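Local coordinates for protein response regulator aspartate phosphatase H (Bacillus subtilis, PDB 3Q15) that dephosphorylates the sporulation phosphotransferase Spo0F and also acts on the response regulator ComA, so controlling both sporulation and competence in the cell, at residues A[162-167]-A[185-190]; A[191-196]-A[232-237]; A[210-215]-A[219-224]; A[251-256]-A[284-289]. One frame throughout, in Å; residues are numbered along the deposited sequence.

The four contacts lie along helices 157-172 to 277-290 of the large C-terminal TPR domain. Contact 1 joins helices 157-172 and 178-194, contact 2 joins 178-194 and 218-235, contact 3 joins 198-214 and 218-235, and contact 4 joins 238-255 and 277-290. Contacts 1 and 2 share helix 178-194, with centres about 16 Å apart, and both touch the second subunit. Contact 3 closes within the chain span bracketed by contact 2. It touches contact 1 through Phe186 and contact 4 through Ala222, whereas the centres of contacts 1 and 4 lie about 30 Å apart. Contacts 1 and 3 thus pack chain neighbours, while contacts 2 and 4 are surface salt bridges over one intervening helix.

Contact 1: residues A[162-167]-A[185-190]; sequences YHILQA and LFVIAG
Ile164 leans obliquely across both Val187 and Ile188, setting one of its two branches against each. The CG1 branch, anti to the backbone N (chi1 -161°), runs toward Val187, and Ile164 CG1 comes to 3.6 Å from Val187 CG1. The terminal Ile164 CD1 also lies against this neighbour, 4.0 Å from Val187 CG1. The other branch, Ile164 CG2, rests 3.7 Å from Ile188 CG1. Ile188 carries its longer arm beside its own backbone N and extended beyond CG1, which takes the end of the chain toward the partner helix and on to Leu165. There the two side chains meet at about a right angle, methyl against methyl, with Leu165 CD2 4.0 Å from Ile188 CD1. The seam is wholly apolar: Ile164 touches two residues of the facing helix, and Ile188 likewise touches Ile164 and Leu165. The local helix axes are 9.9 Å apart and run nearly antiparallel, at 156°, with Ile164 and Ile188 facing each other in register. Segment 162-167 lies in the predicted second TPR and 185-190 in the third. Phe145 and Ala148 of helix 137-153 also pack on Ile164, and His204 of helix 198-214 on Ile188, so the contact lies between flanking helices of the array.

Contact 2: residues A[191-196]-A[232-237]; sequences NYDDFK and YDRSGD
A salt bridge between the C-terminal ends of two TPR helices, 178-194 and 218-235, joins Asp193 to Arg234 at the protein surface. Asp193 OD2 lies 2.8 Å from Arg234 NH2, but the hydrogen bond is weak, with an N-H...O angle of only 116°, because OD2 approaches from above the guanidinium plane and not in it. The carboxylate and guanidinium planes are 65° apart, and Asp193 OD1 sits over one face of the guanidinium. A water also links the two groups: it donates to Asp193 OD2 at 2.8 Å and accepts from Arg234 NH1 at 3.2 Å, lying in the guanidinium plane. The arginine chain bends at chi3, and its NE is bonded to Asn230 O one turn back, which helps hold the base of the guanidinium. Tyr198 of helix 198-214 packs on both Asp193 and Arg234. Just beyond the aspartate, Lys196 with positive phi is the C-prime residue of a Schellman motif that ends helix 178-194, and Gly236 leaves helix 218-235 with positive phi. Both turns lead into the next helix, as in the helix-turn-helix units of TPR proteins.

Contact 3: residues A[210-215]-A[219-224]; sequences ELAMDI and RFIAIS
Met213 and Ile221 cross at about a right angle, and the closest touch is made by Met213 CG, 3.6 Å from Ile221 CD1. The methionine chain is extended beyond CG, which takes the terminal Met213 CE alongside the isoleucine to within 4.0 Å of Ile221 CG2. Ile221 therefore meets one side chain with both of its branches. Ile221 CG1, set beside the backbone N (chi1 -68°), also lies over the neighbouring helix backbone, 3.7 Å from Ala212 O. A valine here, lacking CD1, would probably leave a gap against Met213 CG and the methionine chain freer to turn. Ala212 CB points at the facing helix and rests 3.9 Å from Phe220 CB and 3.8 Å from Phe220 O. The small Ala212 is consistent with the close approach of the local axes, which come within 8.4 Å at an angle of 159°, an antiparallel pair with Ala212 opposite Ile221. Asn217 OD1 bonds to Phe220 N in the turn that joins the two helices. Farther out, Phe186 of helix 178-194 packs on Ile223 and Ser224, while Val256 and Leu259 cover Ala222, so the hairpin of helices 198-214 and 218-235 lies between the preceding helix and the following connection.

Contact 4: residues A[251-256]-A[284-289]; sequences VSREKV and IEEGLD
Arg253 reaches out with its chain extended from CG to NE, and Glu286 answers with CG anti to its own backbone N and the rest of its chain extended. The two straight chains carry the charged ends across a wide separation: the nearest CA atoms of the two segments, those of Arg253 and Gly287, are still 11.5 Å apart. The guanidinium presents its NE edge, and two nitrogens grip one oxygen. Arg253 NE gives a bond of 3.0 Å to Glu286 OE1, and Arg253 NH2 one of 2.9 Å to the same Glu286 OE1. Both are moderately straight, at 144° and 150°, and OE1 lies in the guanidinium plane. NE meets that oxygen nearly along its C-O bond, whereas NH2 comes from the syn side, tilted 23° from the carboxylate plane. Helix 238-255, in the predicted fourth TPR, and helix 277-290, in the fifth, are thereby bridged at the surface across the intervening helix 260-273. With both nitrogens on OE1, Glu286 OE2 stays farther off, 3.5 Å from Arg253 NH2. A glutamine in place of Glu286 would probably leave the arginine's charge without its mate and weaken the two-nitrogen grip. Leu260 of helix 260-273 packs on Arg253, and Leu264, one turn on, packs on Glu286.

Contact 1: residues A[162-167]-A[185-190]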
loop_
_atom_site.group_PDB
_atom_site.type_symbol
_atom_site.label_atom_id
_atom_site.label_comp_id
_atom_site.label_asym_id
_atom_site.label_seq_id
_atom_site.Cartn_x
_atom_site.Cartn_y
_atom_site.Cartn_z
ATOM N N TYR A 162 -2.263 -2.779 -7.807
ATOM C CA TYR A 162 -2.565 -4.099 -7.271
ATOM C C TYR A 162 -4.068 -4.284 -7.141
ATOM O O TYR A 162 -4.633 -5.234 -7.676
ATOM C CB TYR A 162 -1.895 -4.291 -5.914
ATOM C CG TYR A 162 -2.417 -5.477 -5.137
ATOM C CD1 TYR A 162 -1.940 -6.759 -5.378
ATOM C CD2 TYR A 162 -3.385 -5.313 -4.158
ATOM C CE1 TYR A 162 -2.418 -7.846 -4.666
ATOM C CE2 TYR A 162 -3.865 -6.389 -3.442
ATOM C CZ TYR A 162 -3.377 -7.653 -3.700
ATOM O OH TYR A 162 -3.854 -8.732 -2.989
ATOM N N HIS A 163 -4.715 -3.356 -6.443
ATOM C CA HIS A 163 -6.151 -3.455 -6.210
ATOM C C HIS A 163 -6.993 -3.314 -7.473
ATOM O O HIS A 163 -7.942 -4.066 -7.670
ATOM C CB HIS A 163 -6.601 -2.444 -5.156
ATOM C CG HIS A 163 -6.283 -2.866 -3.758
ATOM N ND1 HIS A 163 -6.999 -3.839 -3.093
ATOM C CD2 HIS A 163 -5.312 -2.463 -2.902
ATOM C CE1 HIS A 163 -6.487 -4.014 -1.888
ATOM N NE2 HIS A 163 -5.464 -3.188 -1.747
ATOM N N ILE A 164 -6.653 -2.352 -8.325
ATOM C CA ILE A 164 -7.459 -2.112 -9.515
ATOM C C ILE A 164 -7.389 -3.287 -10.489
ATOM O O ILE A 164 -8.331 -3.538 -11.243
ATOM C CB ILE A 164 -7.056 -0.806 -10.237
ATOM C CG1 ILE A 164 -8.178 -0.350 -11.168
ATOM C CG2 ILE A 164 -5.745 -0.987 -11.005
ATOM C CD1 ILE A 164 -9.500 -0.145 -10.469
ATOM N N LEU A 165 -6.273 -4.008 -10.470
ATOM C CA LEU A 165 -6.128 -5.179 -11.325
ATOM C C LEU A 165 -7.008 -6.332 -10.848
ATOM O O LEU A 165 -7.401 -7.190 -11.640
ATOM C CB LEU A 165 -4.665 -5.618 -11.417
ATOM C CG LEU A 165 -3.721 -4.723 -12.230
ATOM C CD1 LEU A 165 -2.300 -5.263 -12.165
ATOM C CD2 LEU A 165 -4.187 -4.612 -13.677
ATOM N N GLN A 166 -7.317 -6.353 -9.554
ATOM C CA GLN A 166 -8.228 -7.366 -9.019
ATOM C C GLN A 166 -9.670 -7.023 -9.370
ATOM O O GLN A 166 -10.479 -7.908 -9.648
ATOM C CB GLN A 166 -8.077 -7.497 -7.504
ATOM C CG GLN A 166 -6.725 -8.019 -7.063
ATOM C CD GLN A 166 -6.695 -8.368 -5.591
ATOM O OE1 GLN A 166 -6.126 -7.638 -4.782
ATOM N NE2 GLN A 166 -7.308 -9.493 -5.234
ATOM N N ALA A 167 -9.984 -5.732 -9.354
ATOM C CA ALA A 167 -11.308 -5.270 -9.747
ATOM C C ALA A 167 -11.577 -5.592 -11.214
ATOM O O ALA A 167 -12.579 -6.229 -11.546
ATOM C CB ALA A 167 -11.446 -3.781 -9.494
ATOM N N LEU A 185 -10.068 0.872 -16.537
ATOM C CA LEU A 185 -9.028 1.148 -17.517
ATOM C C LEU A 185 -8.468 2.552 -17.324
ATOM O O LEU A 185 -7.256 2.759 -17.408
ATOM C CB LEU A 185 -9.569 0.968 -18.940
ATOM C CG LEU A 185 -9.967 -0.469 -19.298
ATOM C CD1 LEU A 185 -10.749 -0.527 -20.607
ATOM C CD2 LEU A 185 -8.738 -1.365 -19.366
ATOM N N PHE A 186 -9.351 3.513 -17.065
ATOM C CA PHE A 186 -8.918 4.880 -16.771
ATOM C C PHE A 186 -8.008 4.920 -15.546
ATOM O O PHE A 186 -6.994 5.621 -15.535
ATOM C CB PHE A 186 -10.117 5.813 -16.564
ATOM C CG PHE A 186 -10.873 6.117 -17.827
ATOM C CD1 PHE A 186 -10.348 5.777 -19.064
ATOM C CD2 PHE A 186 -12.107 6.744 -17.778
ATOM C CE1 PHE A 186 -11.040 6.053 -20.231
ATOM C CE2 PHE A 186 -12.803 7.024 -18.942
ATOM C CZ PHE A 186 -12.267 6.677 -20.171
ATOM N N VAL A 187 -8.373 4.165 -14.514
ATOM C CA VAL A 187 -7.573 4.117 -13.297
ATOM C C VAL A 187 -6.192 3.531 -13.575
ATOM O O VAL A 187 -5.182 4.056 -13.109
ATOM C CB VAL A 187 -8.272 3.320 -12.187
ATOM C CG1 VAL A 187 -7.335 3.126 -11.003
ATOM C CG2 VAL A 187 -9.544 4.036 -11.754
ATOM N N ILE A 188 -6.150 2.453 -14.350
ATOM C CA ILE A 188 -4.882 1.833 -14.713
ATOM C C ILE A 188 -3.996 2.806 -15.491
ATOM O O ILE A 188 -2.804 2.937 -15.210
ATOM C CB ILE A 188 -5.107 0.557 -15.537
ATOM C CG1 ILE A 188 -5.884 -0.471 -14.715
ATOM C CG2 ILE A 188 -3.782 -0.026 -15.998
ATOM C CD1 ILE A 188 -6.295 -1.708 -15.511
ATOM N N ALA A 189 -4.583 3.485 -16.472
ATOM C CA ALA A 189 -3.858 4.492 -17.237
ATOM C C ALA A 189 -3.355 5.606 -16.324
ATOM O O ALA A 189 -2.190 5.996 -16.394
ATOM C CB ALA A 189 -4.743 5.066 -18.327
ATOM N N GLY A 190 -4.241 6.115 -15.471
ATOM C CA GLY A 190 -3.893 7.178 -14.547
ATOM C C GLY A 190 -2.711 6.795 -13.680
ATOM O O GLY A 190 -1.827 7.614 -13.418
#

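Contact 2: residues A[191-196]-A[232-237]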
loop_
_atom_site.group_PDB
_atom_site.type_symbol
_atom_site.label_atom_id
_atom_site.label_comp_id
_atom_site.label_asym_id
_atom_site.label_seq_id
_atom_site.Cartn_x
_atom_site.Cartn_y
_atom_site.Cartn_z
ATOM N N ASN A 191 -2.689 5.538 -13.243
ATOM C CA ASN A 191 -1.597 5.033 -12.419
ATOM C C ASN A 191 -0.266 5.038 -13.162
ATOM O O ASN A 191 0.758 5.471 -12.629
ATOM C CB ASN A 191 -1.917 3.630 -11.890
ATOM C CG ASN A 191 -2.954 3.651 -10.781
ATOM O OD1 ASN A 191 -3.243 4.704 -10.208
ATOM N ND2 ASN A 191 -3.515 2.488 -10.468
ATOM N N TYR A 192 -0.287 4.553 -14.397
ATOM C CA TYR A 192 0.900 4.599 -15.239
ATOM C C TYR A 192 1.391 6.026 -15.420
ATOM O O TYR A 192 2.593 6.276 -15.409
ATOM C CB TYR A 192 0.632 3.953 -16.597
ATOM C CG TYR A 192 0.766 2.452 -16.579
ATOM C CD1 TYR A 192 1.959 1.853 -16.195
ATOM C CD2 TYR A 192 -0.287 1.631 -16.959
ATOM C CE1 TYR A 192 2.099 0.485 -16.183
ATOM C CE2 TYR A 192 -0.158 0.255 -16.949
ATOM C CZ TYR A 192 1.038 -0.312 -16.560
ATOM O OH TYR A 192 1.187 -1.679 -16.540
ATOM N N ASP A 193 0.452 6.954 -15.586
ATOM C CA ASP A 193 0.783 8.367 -15.728
ATOM C C ASP A 193 1.616 8.866 -14.545
ATOM O O ASP A 193 2.528 9.671 -14.728
ATOM C CB ASP A 193 -0.486 9.211 -15.881
ATOM C CG ASP A 193 -1.156 9.024 -17.232
ATOM O OD1 ASP A 193 -0.536 8.432 -18.142
ATOM O OD2 ASP A 193 -2.305 9.487 -17.389
ATOM N N ASP A 194 1.313 8.373 -13.344
ATOM C CA ASP A 194 2.053 8.763 -12.143
ATOM C C ASP A 194 3.544 8.463 -12.263
ATOM O O ASP A 194 4.370 9.132 -11.645
ATOM C CB ASP A 194 1.488 8.075 -10.895
ATOM C CG ASP A 194 0.268 8.781 -10.336
ATOM O OD1 ASP A 194 -0.026 9.912 -10.772
ATOM O OD2 ASP A 194 -0.389 8.204 -9.445
ATOM N N PHE A 195 3.885 7.456 -13.058
ATOM C CA PHE A 195 5.284 7.100 -13.263
ATOM C C PHE A 195 5.793 7.632 -14.597
ATOM O O PHE A 195 6.872 7.251 -15.057
ATOM C CB PHE A 195 5.469 5.583 -13.198
ATOM C CG PHE A 195 5.058 4.980 -11.887
ATOM C CD1 PHE A 195 5.871 5.101 -10.771
ATOM C CD2 PHE A 195 3.860 4.295 -11.768
ATOM C CE1 PHE A 195 5.498 4.549 -9.555
ATOM C CE2 PHE A 195 3.485 3.744 -10.559
ATOM C CZ PHE A 195 4.303 3.872 -9.451
ATOM N N LYS A 196 5.006 8.512 -15.209
ATOM C CA LYS A 196 5.353 9.125 -16.493
ATOM C C LYS A 196 5.462 8.098 -17.615
ATOM O O LYS A 196 6.161 8.324 -18.599
ATOM C CB LYS A 196 6.665 9.908 -16.392
ATOM C CG LYS A 196 6.766 10.824 -15.185
ATOM C CD LYS A 196 5.661 11.860 -15.177
ATOM C CE LYS A 196 5.810 12.786 -13.980
ATOM N NZ LYS A 196 4.742 13.818 -13.929
ATOM N N TYR A 232 -1.097 11.381 -25.579
ATOM C CA TYR A 232 -0.225 11.753 -26.688
ATOM C C TYR A 232 0.464 13.087 -26.428
ATOM O O TYR A 232 1.645 13.256 -26.736
ATOM C CB TYR A 232 -1.016 11.847 -27.995
ATOM C CG TYR A 232 -1.318 10.522 -28.661
ATOM C CD1 TYR A 232 -2.626 10.141 -28.922
ATOM C CD2 TYR A 232 -0.297 9.660 -29.046
ATOM C CE1 TYR A 232 -2.915 8.936 -29.546
ATOM C CE2 TYR A 232 -0.576 8.448 -29.670
ATOM C CZ TYR A 232 -1.889 8.094 -29.915
ATOM O OH TYR A 232 -2.183 6.898 -30.531
ATOM N N ASP A 233 -0.280 14.043 -25.878
ATOM C CA ASP A 233 0.284 15.354 -25.581
ATOM C C ASP A 233 1.463 15.214 -24.635
ATOM O O ASP A 233 2.480 15.887 -24.795
ATOM C CB ASP A 233 -0.766 16.280 -24.965
ATOM C CG ASP A 233 -0.213 17.662 -24.652
ATOM O OD1 ASP A 233 0.443 18.264 -25.531
ATOM O OD2 ASP A 233 -0.434 18.144 -23.524
ATOM N N ARG A 234 1.323 14.333 -23.649
ATOM C CA ARG A 234 2.364 14.151 -22.647
ATOM C C ARG A 234 3.494 13.234 -23.111
ATOM O O ARG A 234 4.617 13.329 -22.615
ATOM C CB ARG A 234 1.763 13.660 -21.326
ATOM C CG ARG A 234 0.999 14.743 -20.577
ATOM C CD ARG A 234 0.388 14.227 -19.288
ATOM N NE ARG A 234 -0.665 13.252 -19.540
ATOM C CZ ARG A 234 -1.435 12.724 -18.595
ATOM N NH1 ARG A 234 -1.271 13.081 -17.329
ATOM N NH2 ARG A 234 -2.370 11.841 -18.918
ATOM N N SER A 235 3.202 12.354 -24.065
ATOM C CA SER A 235 4.222 11.461 -24.606
ATOM C C SER A 235 5.062 12.166 -25.675
ATOM O O SER A 235 6.118 11.674 -26.075
ATOM C CB SER A 235 3.590 10.187 -25.172
ATOM O OG SER A 235 2.671 10.494 -26.202
ATOM N N GLY A 236 4.582 13.321 -26.131
ATOM C CA GLY A 236 5.321 14.135 -27.077
ATOM C C GLY A 236 4.854 14.039 -28.519
ATOM O O GLY A 236 5.558 14.473 -29.426
ATOM N N ASP A 237 3.671 13.471 -28.736
ATOM C CA ASP A 237 3.114 13.365 -30.085
ATOM C C ASP A 237 2.008 14.397 -30.281
ATOM O O ASP A 237 0.826 14.062 -30.283
ATOM C CB ASP A 237 2.575 11.956 -30.342
ATOM C CG ASP A 237 2.298 11.693 -31.814
ATOM O OD1 ASP A 237 2.460 10.534 -32.251
ATOM O OD2 ASP A 237 1.919 12.642 -32.534
HETATM O O HOH W 1 -3.223 11.320 -15.421
#

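Contact 3: residues A[210-215]-A[219-224]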
loop_
_atom_site.group_PDB
_atom_site.type_symbol
_atom_site.label_atom_id
_atom_site.label_comp_id
_atom_site.label_asym_id
_atom_site.label_seq_id
_atom_site.Cartn_x
_atom_site.Cartn_y
_atom_site.Cartn_z
ATOM N N GLU A 210 -12.603 1.756 -27.346
ATOM C CA GLU A 210 -13.296 0.741 -28.138
ATOM C C GLU A 210 -14.521 0.206 -27.409
ATOM O O GLU A 210 -15.589 0.055 -27.998
ATOM C CB GLU A 210 -12.354 -0.410 -28.508
ATOM C CG GLU A 210 -11.774 -0.308 -29.912
ATOM C CD GLU A 210 -11.508 -1.668 -30.541
ATOM O OE1 GLU A 210 -11.038 -2.581 -29.829
ATOM O OE2 GLU A 210 -11.778 -1.825 -31.751
ATOM N N LEU A 211 -14.360 -0.079 -26.123
ATOM C CA LEU A 211 -15.459 -0.589 -25.317
ATOM C C LEU A 211 -16.586 0.438 -25.236
ATOM O O LEU A 211 -17.762 0.102 -25.386
ATOM C CB LEU A 211 -14.962 -0.949 -23.916
ATOM C CG LEU A 211 -15.966 -1.629 -22.988
ATOM C CD1 LEU A 211 -16.521 -2.893 -23.631
ATOM C CD2 LEU A 211 -15.312 -1.939 -21.652
ATOM N N ALA A 212 -16.211 1.695 -25.010
ATOM C CA ALA A 212 -17.168 2.793 -24.897
ATOM C C ALA A 212 -17.990 2.990 -26.168
ATOM O O ALA A 212 -19.163 3.357 -26.106
ATOM C CB ALA A 212 -16.449 4.086 -24.527
ATOM N N MET A 213 -17.369 2.759 -27.321
ATOM C CA MET A 213 -18.068 2.888 -28.596
ATOM C C MET A 213 -19.010 1.714 -28.853
ATOM O O MET A 213 -20.065 1.877 -29.467
ATOM C CB MET A 213 -17.080 3.054 -29.754
ATOM C CG MET A 213 -16.635 4.491 -29.977
ATOM S SD MET A 213 -15.602 4.689 -31.439
ATOM C CE MET A 213 -15.556 6.473 -31.586
ATOM N N ASP A 214 -18.629 0.532 -28.378
ATOM C CA ASP A 214 -19.486 -0.642 -28.497
ATOM C C ASP A 214 -20.799 -0.430 -27.746
ATOM O O ASP A 214 -21.875 -0.672 -28.284
ATOM C CB ASP A 214 -18.772 -1.894 -27.981
ATOM C CG ASP A 214 -17.721 -2.412 -28.951
ATOM O OD1 ASP A 214 -16.583 -2.677 -28.510
ATOM O OD2 ASP A 214 -18.033 -2.562 -30.152
ATOM N N ILE A 215 -20.707 0.037 -26.503
ATOM C CA ILE A 215 -21.897 0.271 -25.691
ATOM C C ILE A 215 -22.573 1.592 -26.039
ATOM O O ILE A 215 -23.539 1.991 -25.390
ATOM C CB ILE A 215 -21.575 0.246 -24.184
ATOM C CG1 ILE A 215 -20.519 1.300 -23.848
ATOM C CG2 ILE A 215 -21.108 -1.137 -23.762
ATOM C CD1 ILE A 215 -20.110 1.298 -22.400
ATOM N N ARG A 219 -20.613 10.020 -23.498
ATOM C CA ARG A 219 -19.768 10.642 -22.489
ATOM C C ARG A 219 -18.419 9.935 -22.404
ATOM O O ARG A 219 -17.372 10.580 -22.447
ATOM C CB ARG A 219 -20.452 10.669 -21.122
ATOM C CG ARG A 219 -19.553 11.180 -20.001
ATOM C CD ARG A 219 -20.354 11.545 -18.763
ATOM N NE ARG A 219 -21.277 12.643 -19.031
ATOM C CZ ARG A 219 -20.964 13.930 -18.918
ATOM N NH1 ARG A 219 -19.745 14.289 -18.533
ATOM N NH2 ARG A 219 -21.870 14.860 -19.189
ATOM N N PHE A 220 -18.445 8.610 -22.297
ATOM C CA PHE A 220 -17.211 7.841 -22.167
ATOM C C PHE A 220 -16.416 7.765 -23.467
ATOM O O PHE A 220 -15.217 7.491 -23.451
ATOM C CB PHE A 220 -17.491 6.444 -21.617
ATOM C CG PHE A 220 -17.750 6.423 -20.142
ATOM C CD1 PHE A 220 -16.738 6.728 -19.246
ATOM C CD2 PHE A 220 -19.004 6.103 -19.649
ATOM C CE1 PHE A 220 -16.973 6.716 -17.882
ATOM C CE2 PHE A 220 -19.246 6.086 -18.289
ATOM C CZ PHE A 220 -18.231 6.393 -17.403
ATOM N N ILE A 221 -17.086 8.005 -24.587
ATOM C CA ILE A 221 -16.394 8.119 -25.863
ATOM C C ILE A 221 -15.596 9.419 -25.877
ATOM O O ILE A 221 -14.422 9.440 -26.247
ATOM C CB ILE A 221 -17.373 8.092 -27.058
ATOM C CG1 ILE A 221 -18.017 6.711 -27.191
ATOM C CG2 ILE A 221 -16.652 8.452 -28.346
ATOM C CD1 ILE A 221 -19.008 6.601 -28.333
ATOM N N ALA A 222 -16.243 10.499 -25.457
ATOM C CA ALA A 222 -15.595 11.800 -25.375
ATOM C C ALA A 222 -14.453 11.788 -24.362
ATOM O O ALA A 222 -13.367 12.302 -24.631
ATOM C CB ALA A 222 -16.612 12.867 -25.013
ATOM N N ILE A 223 -14.703 11.201 -23.196
ATOM C CA ILE A 223 -13.694 11.151 -22.144
ATOM C C ILE A 223 -12.499 10.306 -22.562
ATOM O O ILE A 223 -11.351 10.687 -22.329
ATOM C CB ILE A 223 -14.269 10.607 -20.819
ATOM C CG1 ILE A 223 -15.336 11.556 -20.271
ATOM C CG2 ILE A 223 -13.160 10.426 -19.798
ATOM C CD1 ILE A 223 -16.048 11.036 -19.037
ATOM N N SER A 224 -12.773 9.162 -23.183
ATOM C CA SER A 224 -11.713 8.282 -23.675
ATOM C C SER A 224 -10.828 8.998 -24.687
ATOM O O SER A 224 -9.600 8.887 -24.643
ATOM C CB SER A 224 -12.305 7.022 -24.314
ATOM O OG SER A 224 -13.047 6.269 -23.366
#

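Contact 4: residues A[251-256]-A[284-289]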
loop_
_atom_site.group_PDB
_atom_site.type_symbol
_atom_site.label_atom_id
_atom_site.label_comp_id
_atom_site.label_asym_id
_atom_site.label_seq_id
_atom_site.Cartn_x
_atom_site.Cartn_y
_atom_site.Cartn_z
ATOM N N VAL A 251 -17.422 15.340 -30.569
ATOM C CA VAL A 251 -18.410 14.581 -29.812
ATOM C C VAL A 251 -18.939 15.394 -28.630
ATOM O O VAL A 251 -20.093 15.245 -28.228
ATOM C CB VAL A 251 -17.844 13.224 -29.337
ATOM C CG1 VAL A 251 -16.556 13.425 -28.565
ATOM C CG2 VAL A 251 -18.869 12.474 -28.499
ATOM N N SER A 252 -18.091 16.266 -28.089
ATOM C CA SER A 252 -18.483 17.147 -26.993
ATOM C C SER A 252 -19.520 18.178 -27.437
ATOM O O SER A 252 -20.631 18.214 -26.909
ATOM C CB SER A 252 -17.259 17.858 -26.409
ATOM O OG SER A 252 -16.435 16.958 -25.686
ATOM N N ARG A 253 -19.152 19.013 -28.406
ATOM C CA ARG A 253 -20.051 20.046 -28.916
ATOM C C ARG A 253 -21.404 19.479 -29.345
ATOM O O ARG A 253 -22.428 20.158 -29.260
ATOM C CB ARG A 253 -19.417 20.784 -30.101
ATOM C CG ARG A 253 -18.116 21.508 -29.788
ATOM C CD ARG A 253 -17.752 22.476 -30.907
ATOM N NE ARG A 253 -16.525 23.219 -30.630
ATOM C CZ ARG A 253 -15.335 22.915 -31.139
ATOM N NH1 ARG A 253 -15.206 21.880 -31.956
ATOM N NH2 ARG A 253 -14.274 23.647 -30.832
ATOM N N GLU A 254 -21.401 18.233 -29.808
ATOM C CA GLU A 254 -22.600 17.640 -30.391
ATOM C C GLU A 254 -23.461 16.867 -29.394
ATOM O O GLU A 254 -24.680 16.802 -29.552
ATOM C CB GLU A 254 -22.241 16.745 -31.586
ATOM C CG GLU A 254 -21.615 17.493 -32.757
ATOM C CD GLU A 254 -21.419 16.617 -33.985
ATOM O OE1 GLU A 254 -21.926 15.473 -33.993
ATOM O OE2 GLU A 254 -20.757 17.073 -34.943
ATOM N N LYS A 255 -22.839 16.289 -28.370
ATOM C CA LYS A 255 -23.575 15.432 -27.441
ATOM C C LYS A 255 -23.223 15.600 -25.960
ATOM O O LYS A 255 -24.044 15.297 -25.094
ATOM C CB LYS A 255 -23.443 13.963 -27.850
ATOM C CG LYS A 255 -24.083 13.639 -29.192
ATOM C CD LYS A 255 -24.058 12.150 -29.472
ATOM C CE LYS A 255 -24.764 11.823 -30.777
ATOM N NZ LYS A 255 -24.833 10.355 -31.013
ATOM N N VAL A 256 -22.014 16.069 -25.663
ATOM C CA VAL A 256 -21.603 16.260 -24.269
ATOM C C VAL A 256 -20.810 17.551 -24.058
ATOM O O VAL A 256 -19.603 17.513 -23.817
ATOM C CB VAL A 256 -20.792 15.056 -23.742
ATOM C CG1 VAL A 256 -21.720 13.895 -23.419
ATOM C CG2 VAL A 256 -19.738 14.637 -24.753
ATOM N N ILE A 284 -9.050 29.152 -26.679
ATOM C CA ILE A 284 -9.006 29.706 -25.333
ATOM C C ILE A 284 -10.201 30.620 -25.083
ATOM O O ILE A 284 -10.897 30.485 -24.077
ATOM C CB ILE A 284 -7.720 30.509 -25.089
ATOM C CG1 ILE A 284 -6.501 29.589 -25.142
ATOM C CG2 ILE A 284 -7.795 31.219 -23.747
ATOM C CD1 ILE A 284 -5.188 30.330 -25.061
ATOM N N GLU A 285 -10.434 31.553 -26.000
ATOM C CA GLU A 285 -11.576 32.450 -25.882
ATOM C C GLU A 285 -12.880 31.664 -25.947
ATOM O O GLU A 285 -13.863 32.024 -25.302
ATOM C CB GLU A 285 -11.551 33.522 -26.976
ATOM C CG GLU A 285 -10.431 34.542 -26.829
ATOM C CD GLU A 285 -10.537 35.674 -27.837
ATOM O OE1 GLU A 285 -9.916 36.735 -27.610
ATOM O OE2 GLU A 285 -11.240 35.504 -28.856
ATOM N N GLU A 286 -12.881 30.587 -26.726
ATOM C CA GLU A 286 -14.067 29.752 -26.861
ATOM C C GLU A 286 -14.383 29.049 -25.547
ATOM O O GLU A 286 -15.542 28.962 -25.146
ATOM C CB GLU A 286 -13.884 28.725 -27.983
ATOM C CG GLU A 286 -15.083 27.810 -28.188
ATOM C CD GLU A 286 -14.894 26.831 -29.339
ATOM O OE1 GLU A 286 -15.509 25.746 -29.296
ATOM O OE2 GLU A 286 -14.141 27.143 -30.287
ATOM N N GLY A 287 -13.346 28.553 -24.878
ATOM C CA GLY A 287 -13.515 27.861 -23.612
ATOM C C GLY A 287 -13.975 28.781 -22.495
ATOM O O GLY A 287 -14.749 28.378 -21.627
ATOM N N LEU A 288 -13.495 30.022 -22.512
ATOM C CA LEU A 288 -13.887 31.006 -21.509
ATOM C C LEU A 288 -15.364 31.382 -21.620
ATOM O O LEU A 288 -15.978 31.812 -20.645
ATOM C CB LEU A 288 -13.014 32.264 -21.610
ATOM C CG LEU A 288 -11.565 32.134 -21.136
ATOM C CD1 LEU A 288 -10.767 33.390 -21.462
ATOM C CD2 LEU A 288 -11.523 31.845 -19.644
ATOM N N ASP A 289 -15.934 31.216 -22.808
ATOM C CA ASP A 289 -17.331 31.568 -23.044
ATOM C C ASP A 289 -18.289 30.458 -22.624
ATOM O O ASP A 289 -19.477 30.701 -22.415
ATOM C CB ASP A 289 -17.553 31.922 -24.517
ATOM C CG ASP A 289 -16.953 33.267 -24.890
ATOM O OD1 ASP A 289 -17.153 33.715 -26.041
ATOM O OD2 ASP A 289 -16.289 33.882 -24.029
#